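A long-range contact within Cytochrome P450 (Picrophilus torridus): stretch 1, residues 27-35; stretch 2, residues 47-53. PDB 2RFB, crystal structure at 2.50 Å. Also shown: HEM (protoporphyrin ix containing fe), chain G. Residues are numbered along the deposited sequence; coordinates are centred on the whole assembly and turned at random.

Stretch 1 (27-35) NDKIFSSNP
Stretch 2 47-53: FITMDNP

N27 is the first residue to leave helical phi/psi after a helix, with phi/psi -109/64. D28, K29 and I30 return to helical values (-52/-38, -71/-24, -89/-44) without forming a regular helix. The turn closes on the carbonyl of N27: F31 N donates to N27 O at 2.7 Å, and I30 N makes a weak bond to N27 O at 3.1 Å. F31 (-112/105) and S32 (-78/165) are extended as a short strand. S33 (-99/-3) breaks the extension, and N34 (-135/150) and P35 (-55/-158) resume it.

In the second stretch, F47 (-79/-8) and I48 (-62/-30) belong to a 3-10 segment that begins earlier. M50 N donates to F47 O at 3.2 Å. M50 (-109/146) and D51 (-89/166) are extended, and a helix starts at N52 (-40/-48), takes in P53 (-72/-69) and continues later in the chain. D51 holds the N-cap position, but its side chain makes no capping bond.

The backbones come closest at S33 and T49, with S33 CA and T49 CA 5.0 Å apart. D28 CA and N52 CA are 6.8 Å apart. The later residue of stretch 1 thus pairs with the earlier residue of stretch 2, so the register runs antiparallel. The two stretches bury 344 Å², both sides summed.

Both hydrogen bonds across the stretches end on the D51 carboxylate. Its CA-to-CB bond points sideways, but with chi1 -74° (m) and chi2 -20° its end comes nearer to stretch 1. D51 OD1 accepts from S33 N at 2.8 Å, nearly straight at 173°. D51 OD2 accepts from S32 OG at 2.6 Å. S32 has chi1 167° (t). Its OG also accepts from N34 N at 3.3 Å, so this hydroxyl bonds both to the D51 carboxylate and to the backbone of N34.

S33 (chi1 -76°, m) points toward the other stretch. Its CB lies 3.6 Å from I48 O, and S33 O lies 3.8 Å from T49 CA. N34 also points toward it, with chi1 47° (p) and chi2 -49°. N34 OD1 sits 3.2 Å from T49 O and 3.4 Å from D51 OD2. All three oxygens are acceptors, so neither approach is a hydrogen bond. T49 has phi/psi -102/19 and chi1 58° (p).

At the other end, D28 (chi1 55°, p) and N52 (chi1 -171°, t) point toward each other's stretch. D28 OD2 is 3.5 Å from N52 CB. F31 points away.

The heme lies beside stretch 2: F47 CE1 is 3.6 Å from HEM CGD, at the ring edge.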

ATOM      1  N   ASN A  27     -18.377  -6.349  -5.567  1.00 61.87           N
ATOM      2  CA  ASN A  27     -19.788  -5.939  -5.343  1.00 61.01           C
ATOM      3  C   ASN A  27     -19.840  -4.807  -4.273  1.00 61.02           C
ATOM      4  O   ASN A  27     -20.373  -4.954  -3.164  1.00 59.74           O
ATOM      5  CB  ASN A  27     -20.703  -7.151  -5.067  1.00 59.68           C
ATOM      6  CG  ASN A  27     -20.950  -8.023  -6.321  1.00 58.53           C
ATOM      7  OD1 ASN A  27     -21.873  -7.788  -7.103  1.00 60.59           O
ATOM      8  ND2 ASN A  27     -20.158  -9.058  -6.479  1.00 57.36           N
ATOM      9  N   ASP A  28     -19.240  -3.683  -4.659  1.00 61.80           N
ATOM     10  CA  ASP A  28     -19.223  -2.438  -3.888  1.00 64.19           C
ATOM     11  C   ASP A  28     -20.598  -1.925  -3.431  1.00 64.75           C
ATOM     12  O   ASP A  28     -20.684  -1.407  -2.336  1.00 66.12           O
ATOM     13  CB  ASP A  28     -18.490  -1.364  -4.687  1.00 64.04           C
ATOM     14  CG  ASP A  28     -19.084  -1.183  -6.048  1.00 68.76           C
ATOM     15  OD1 ASP A  28     -18.788  -1.962  -6.956  1.00 71.75           O
ATOM     16  OD2 ASP A  28     -19.918  -0.272  -6.223  1.00 79.69           O
ATOM     17  N   LYS A  29     -21.642  -2.050  -4.256  1.00 65.01           N
ATOM     18  CA  LYS A  29     -23.022  -1.729  -3.865  1.00 66.25           C
ATOM     19  C   LYS A  29     -23.693  -2.680  -2.875  1.00 65.96           C
ATOM     20  O   LYS A  29     -24.677  -2.299  -2.218  1.00 66.58           O
ATOM     21  CB  LYS A  29     -23.965  -1.634  -5.092  1.00 67.06           C
ATOM     22  CG  LYS A  29     -23.564  -0.534  -6.107  1.00 68.32           C
ATOM     23  CD  LYS A  29     -24.437  -0.548  -7.339  1.00 65.91           C
ATOM     24  CE  LYS A  29     -24.030   0.598  -8.277  1.00 66.50           C
ATOM     25  NZ  LYS A  29     -25.120   0.966  -9.252  1.00 68.72           N
ATOM     26  N   ILE A  30     -23.231  -3.919  -2.822  1.00 65.50           N
ATOM     27  CA  ILE A  30     -23.743  -4.855  -1.835  1.00 64.29           C
ATOM     28  C   ILE A  30     -22.886  -4.723  -0.567  1.00 64.89           C
ATOM     29  O   ILE A  30     -23.426  -4.649   0.578  1.00 63.97           O
ATOM     30  CB  ILE A  30     -23.796  -6.320  -2.367  1.00 64.50           C
ATOM     31  CG1 ILE A  30     -24.737  -6.422  -3.579  1.00 63.72           C
ATOM     32  CG2 ILE A  30     -24.270  -7.272  -1.267  1.00 61.84           C
ATOM     33  CD1 ILE A  30     -24.739  -7.768  -4.308  1.00 62.71           C
ATOM     34  N   PHE A  31     -21.559  -4.660  -0.765  1.00 64.35           N
ATOM     35  CA  PHE A  31     -20.636  -4.534   0.369  1.00 63.43           C
ATOM     36  C   PHE A  31     -19.992  -3.182   0.349  1.00 64.55           C
ATOM     37  O   PHE A  31     -19.090  -2.905  -0.435  1.00 65.08           O
ATOM     38  CB  PHE A  31     -19.619  -5.675   0.410  1.00 62.07           C
ATOM     39  CG  PHE A  31     -20.246  -7.034   0.323  1.00 61.86           C
ATOM     40  CD1 PHE A  31     -20.353  -7.691  -0.900  1.00 60.46           C
ATOM     41  CD2 PHE A  31     -20.759  -7.656   1.474  1.00 59.95           C
ATOM     42  CE1 PHE A  31     -21.002  -8.976  -0.974  1.00 59.53           C
ATOM     43  CE2 PHE A  31     -21.376  -8.888   1.415  1.00 59.16           C
ATOM     44  CZ  PHE A  31     -21.489  -9.568   0.173  1.00 59.15           C
ATOM     45  N   SER A  32     -20.465  -2.339   1.253  1.00 65.82           N
ATOM     46  CA  SER A  32     -20.085  -0.943   1.342  1.00 66.22           C
ATOM     47  C   SER A  32     -18.731  -0.767   2.003  1.00 67.83           C
ATOM     48  O   SER A  32     -18.261  -1.657   2.688  1.00 68.69           O
ATOM     49  CB  SER A  32     -21.136  -0.244   2.185  1.00 65.88           C
ATOM     50  OG  SER A  32     -20.705   1.034   2.567  1.00 62.73           O
ATOM     51  N   SER A  33     -18.140   0.411   1.874  1.00 69.85           N
ATOM     52  CA  SER A  33     -16.860   0.705   2.525  1.00 71.73           C
ATOM     53  C   SER A  33     -16.884   1.502   3.842  1.00 74.28           C
ATOM     54  O   SER A  33     -15.813   1.698   4.454  1.00 74.18           O
ATOM     55  CB  SER A  33     -15.877   1.319   1.527  1.00 70.33           C
ATOM     56  OG  SER A  33     -15.383   0.288   0.708  1.00 69.56           O
ATOM     57  N   ASN A  34     -18.065   1.937   4.295  1.00 77.48           N
ATOM     58  CA  ASN A  34     -18.200   2.556   5.619  1.00 81.17           C
ATOM     59  C   ASN A  34     -19.390   2.016   6.358  1.00 84.23           C
ATOM     60  O   ASN A  34     -20.375   1.682   5.724  1.00 84.91           O
ATOM     61  CB  ASN A  34     -18.390   4.046   5.484  1.00 81.71           C
ATOM     62  CG  ASN A  34     -19.420   4.388   4.452  1.00 82.29           C
ATOM     63  OD1 ASN A  34     -19.374   3.867   3.329  1.00 83.84           O
ATOM     64  ND2 ASN A  34     -20.353   5.262   4.805  1.00 80.67           N
ATOM     65  N   PRO A  35     -19.332   1.975   7.708  1.00 87.42           N
ATOM     66  CA  PRO A  35     -20.374   1.393   8.626  1.00 89.90           C
ATOM     67  C   PRO A  35     -21.825   1.899   8.518  1.00 92.50           C
ATOM     68  O   PRO A  35     -22.249   2.427   7.486  1.00 93.11           O
ATOM     69  CB  PRO A  35     -19.849   1.771  10.024  1.00 90.10           C
ATOM     70  CG  PRO A  35     -18.845   2.910   9.757  1.00 88.95           C
ATOM     71  CD  PRO A  35     -18.191   2.515   8.472  1.00 87.17           C
ATOM     72  N   PHE A  47     -11.292   9.160   0.656  1.00 66.84           N
ATOM     73  CA  PHE A  47     -12.154   8.460  -0.262  1.00 66.03           C
ATOM     74  C   PHE A  47     -12.121   6.939  -0.151  1.00 66.60           C
ATOM     75  O   PHE A  47     -12.960   6.261  -0.757  1.00 67.22           O
ATOM     76  CB  PHE A  47     -11.996   8.972  -1.709  1.00 65.50           C
ATOM     77  CG  PHE A  47     -10.625   8.752  -2.313  1.00 63.38           C
ATOM     78  CD1 PHE A  47     -10.257   7.505  -2.829  1.00 60.36           C
ATOM     79  CD2 PHE A  47      -9.719   9.789  -2.394  1.00 60.14           C
ATOM     80  CE1 PHE A  47      -8.975   7.290  -3.373  1.00 60.24           C
ATOM     81  CE2 PHE A  47      -8.432   9.574  -2.961  1.00 61.75           C
ATOM     82  CZ  PHE A  47      -8.072   8.332  -3.444  1.00 60.89           C
ATOM     83  N   ILE A  48     -11.200   6.398   0.637  1.00 67.15           N
ATOM     84  CA  ILE A  48     -11.190   4.961   0.892  1.00 67.88           C
ATOM     85  C   ILE A  48     -12.456   4.470   1.587  1.00 68.83           C
ATOM     86  O   ILE A  48     -12.858   3.331   1.384  1.00 68.64           O
ATOM     87  CB  ILE A  48      -9.874   4.450   1.617  1.00 68.51           C
ATOM     88  CG1 ILE A  48      -9.602   2.976   1.284  1.00 67.09           C
ATOM     89  CG2 ILE A  48      -9.840   4.770   3.164  1.00 67.42           C
ATOM     90  CD1 ILE A  48      -8.159   2.492   1.721  1.00 67.91           C
ATOM     91  N   THR A  49     -13.088   5.316   2.391  1.00 69.60           N
ATOM     92  CA  THR A  49     -14.243   4.886   3.141  1.00 71.31           C
ATOM     93  C   THR A  49     -15.550   5.374   2.494  1.00 72.18           C
ATOM     94  O   THR A  49     -16.608   5.380   3.142  1.00 72.54           O
ATOM     95  CB  THR A  49     -14.155   5.337   4.619  1.00 71.66           C
ATOM     96  OG1 THR A  49     -14.042   6.755   4.686  1.00 74.67           O
ATOM     97  CG2 THR A  49     -12.923   4.768   5.295  1.00 72.20           C
ATOM     98  N   MET A  50     -15.495   5.756   1.210  1.00 72.28           N
ATOM     99  CA  MET A  50     -16.671   6.290   0.514  1.00 72.56           C
ATOM    100  C   MET A  50     -17.227   5.330  -0.505  1.00 72.05           C
ATOM    101  O   MET A  50     -16.472   4.636  -1.166  1.00 73.76           O
ATOM    102  CB  MET A  50     -16.304   7.550  -0.232  1.00 72.08           C
ATOM    103  CG  MET A  50     -16.129   8.748   0.643  1.00 73.07           C
ATOM    104  SD  MET A  50     -15.423  10.031  -0.382  1.00 76.17           S
ATOM    105  CE  MET A  50     -14.869  11.176   0.914  1.00 74.10           C
ATOM    106  N   ASP A  51     -18.540   5.341  -0.671  1.00 71.50           N
ATOM    107  CA  ASP A  51     -19.178   4.473  -1.608  1.00 70.56           C
ATOM    108  C   ASP A  51     -19.285   5.063  -2.975  1.00 70.94           C
ATOM    109  O   ASP A  51     -19.172   6.261  -3.191  1.00 69.98           O
ATOM    110  CB  ASP A  51     -20.532   3.981  -1.099  1.00 69.28           C
ATOM    111  CG  ASP A  51     -20.383   2.943  -0.009  1.00 68.66           C
ATOM    112  OD1 ASP A  51     -19.310   2.310   0.117  1.00 66.34           O
ATOM    113  OD2 ASP A  51     -21.337   2.742   0.750  1.00 70.93           O
ATOM    114  N   ASN A  52     -19.595   4.159  -3.878  1.00 72.63           N
ATOM    115  CA  ASN A  52     -19.223   4.263  -5.266  1.00 73.82           C
ATOM    116  C   ASN A  52     -19.301   5.568  -5.938  1.00 72.95           C
ATOM    117  O   ASN A  52     -18.261   5.907  -6.564  1.00 74.39           O
ATOM    118  CB  ASN A  52     -19.866   3.189  -6.145  1.00 75.41           C
ATOM    119  CG  ASN A  52     -19.286   3.178  -7.572  1.00 77.43           C
ATOM    120  OD1 ASN A  52     -18.253   3.861  -7.866  1.00 72.24           O
ATOM    121  ND2 ASN A  52     -19.957   2.390  -8.478  1.00 79.02           N
ATOM    122  N   PRO A  53     -20.451   6.312  -5.791  1.00 71.55           N
ATOM    123  CA  PRO A  53     -20.667   7.600  -6.480  1.00 70.70           C
ATOM    124  C   PRO A  53     -19.804   8.784  -5.926  1.00 70.69           C
ATOM    125  O   PRO A  53     -18.877   9.245  -6.601  1.00 70.13           O
ATOM    126  CB  PRO A  53     -22.185   7.839  -6.330  1.00 71.13           C
ATOM    127  CG  PRO A  53     -22.542   7.142  -5.067  1.00 70.53           C
ATOM    128  CD  PRO A  53     -21.587   5.986  -4.898  1.00 71.19           C
TER
HETATM  129  CHA HEM G 410      -6.136   1.149  -1.875  1.00 67.06           C
HETATM  130  CHB HEM G 410      -2.900  -2.491  -1.122  1.00 69.42           C
HETATM  131  CHC HEM G 410       0.681   0.736  -2.261  1.00 68.33           C
HETATM  132  CHD HEM G 410      -2.430   4.498  -2.310  1.00 66.96           C
HETATM  133  C1A HEM G 410      -5.560  -0.107  -1.617  1.00 67.66           C
HETATM  134  C2A HEM G 410      -6.290  -1.328  -1.371  1.00 69.28           C
HETATM  135  C3A HEM G 410      -5.363  -2.319  -1.167  1.00 68.04           C
HETATM  136  C4A HEM G 410      -4.084  -1.723  -1.310  1.00 66.90           C
HETATM  137  CMA HEM G 410      -5.493  -3.892  -0.837  1.00 60.80           C
HETATM  138  CAA HEM G 410      -7.854  -1.440  -1.355  1.00 66.63           C
HETATM  139  CBA HEM G 410      -8.451  -1.211   0.058  1.00 65.95           C
HETATM  140  CGA HEM G 410      -9.921  -1.481  -0.104  1.00 68.71           C
HETATM  141  O1A HEM G 410     -10.367  -2.059  -1.162  1.00 68.48           O
HETATM  142  O2A HEM G 410     -10.655  -1.118   0.837  1.00 68.71           O
HETATM  143  C1B HEM G 410      -1.633  -1.938  -1.394  1.00 69.69           C
HETATM  144  C2B HEM G 410      -0.380  -2.643  -1.518  1.00 70.27           C
HETATM  145  C3B HEM G 410       0.545  -1.673  -1.823  1.00 71.29           C
HETATM  146  C4B HEM G 410      -0.095  -0.416  -1.899  1.00 69.01           C
HETATM  147  CMB HEM G 410      -0.265  -4.219  -1.312  1.00 66.08           C
HETATM  148  CAB HEM G 410       2.126  -1.568  -2.093  1.00 71.76           C
HETATM  149  CBB HEM G 410       2.942  -2.667  -2.493  1.00 75.81           C
HETATM  150  C1C HEM G 410       0.231   2.085  -2.488  1.00 68.52           C
HETATM  151  C2C HEM G 410       0.911   3.331  -2.912  1.00 69.16           C
HETATM  152  C3C HEM G 410      -0.010   4.326  -2.888  1.00 67.58           C
HETATM  153  C4C HEM G 410      -1.234   3.789  -2.443  1.00 64.98           C
HETATM  154  CMC HEM G 410       2.421   3.626  -3.339  1.00 64.27           C
HETATM  155  CAC HEM G 410       0.192   5.838  -3.301  1.00 68.13           C
HETATM  156  CBC HEM G 410      -0.133   6.857  -2.484  1.00 71.68           C
HETATM  157  C1D HEM G 410      -3.734   3.912  -2.203  1.00 65.90           C
HETATM  158  C2D HEM G 410      -4.986   4.633  -2.197  1.00 66.09           C
HETATM  159  C3D HEM G 410      -6.080   3.562  -2.036  1.00 67.48           C
HETATM  160  C4D HEM G 410      -5.396   2.332  -1.998  1.00 68.18           C
HETATM  161  CMD HEM G 410      -5.228   6.175  -2.274  1.00 64.98           C
HETATM  162  CAD HEM G 410      -7.641   3.646  -1.946  1.00 66.98           C
HETATM  163  CBD HEM G 410      -8.188   3.703  -3.390  1.00 65.85           C
HETATM  164  CGD HEM G 410      -9.679   3.806  -3.378  1.00 66.13           C
HETATM  165  O1D HEM G 410     -10.285   3.542  -2.290  1.00 69.00           O
HETATM  166  O2D HEM G 410     -10.270   4.157  -4.443  1.00 64.53           O
HETATM  167  NA  HEM G 410      -4.189  -0.383  -1.591  1.00 66.60           N
HETATM  168  NB  HEM G 410      -1.428  -0.551  -1.665  1.00 68.85           N
HETATM  169  NC  HEM G 410      -1.092   2.445  -2.230  1.00 68.05           N
HETATM  170  ND  HEM G 410      -4.018   2.530  -2.078  1.00 67.06           N
HETATM  171 FE   HEM G 410      -2.717   1.049  -2.101  1.00 66.12          FE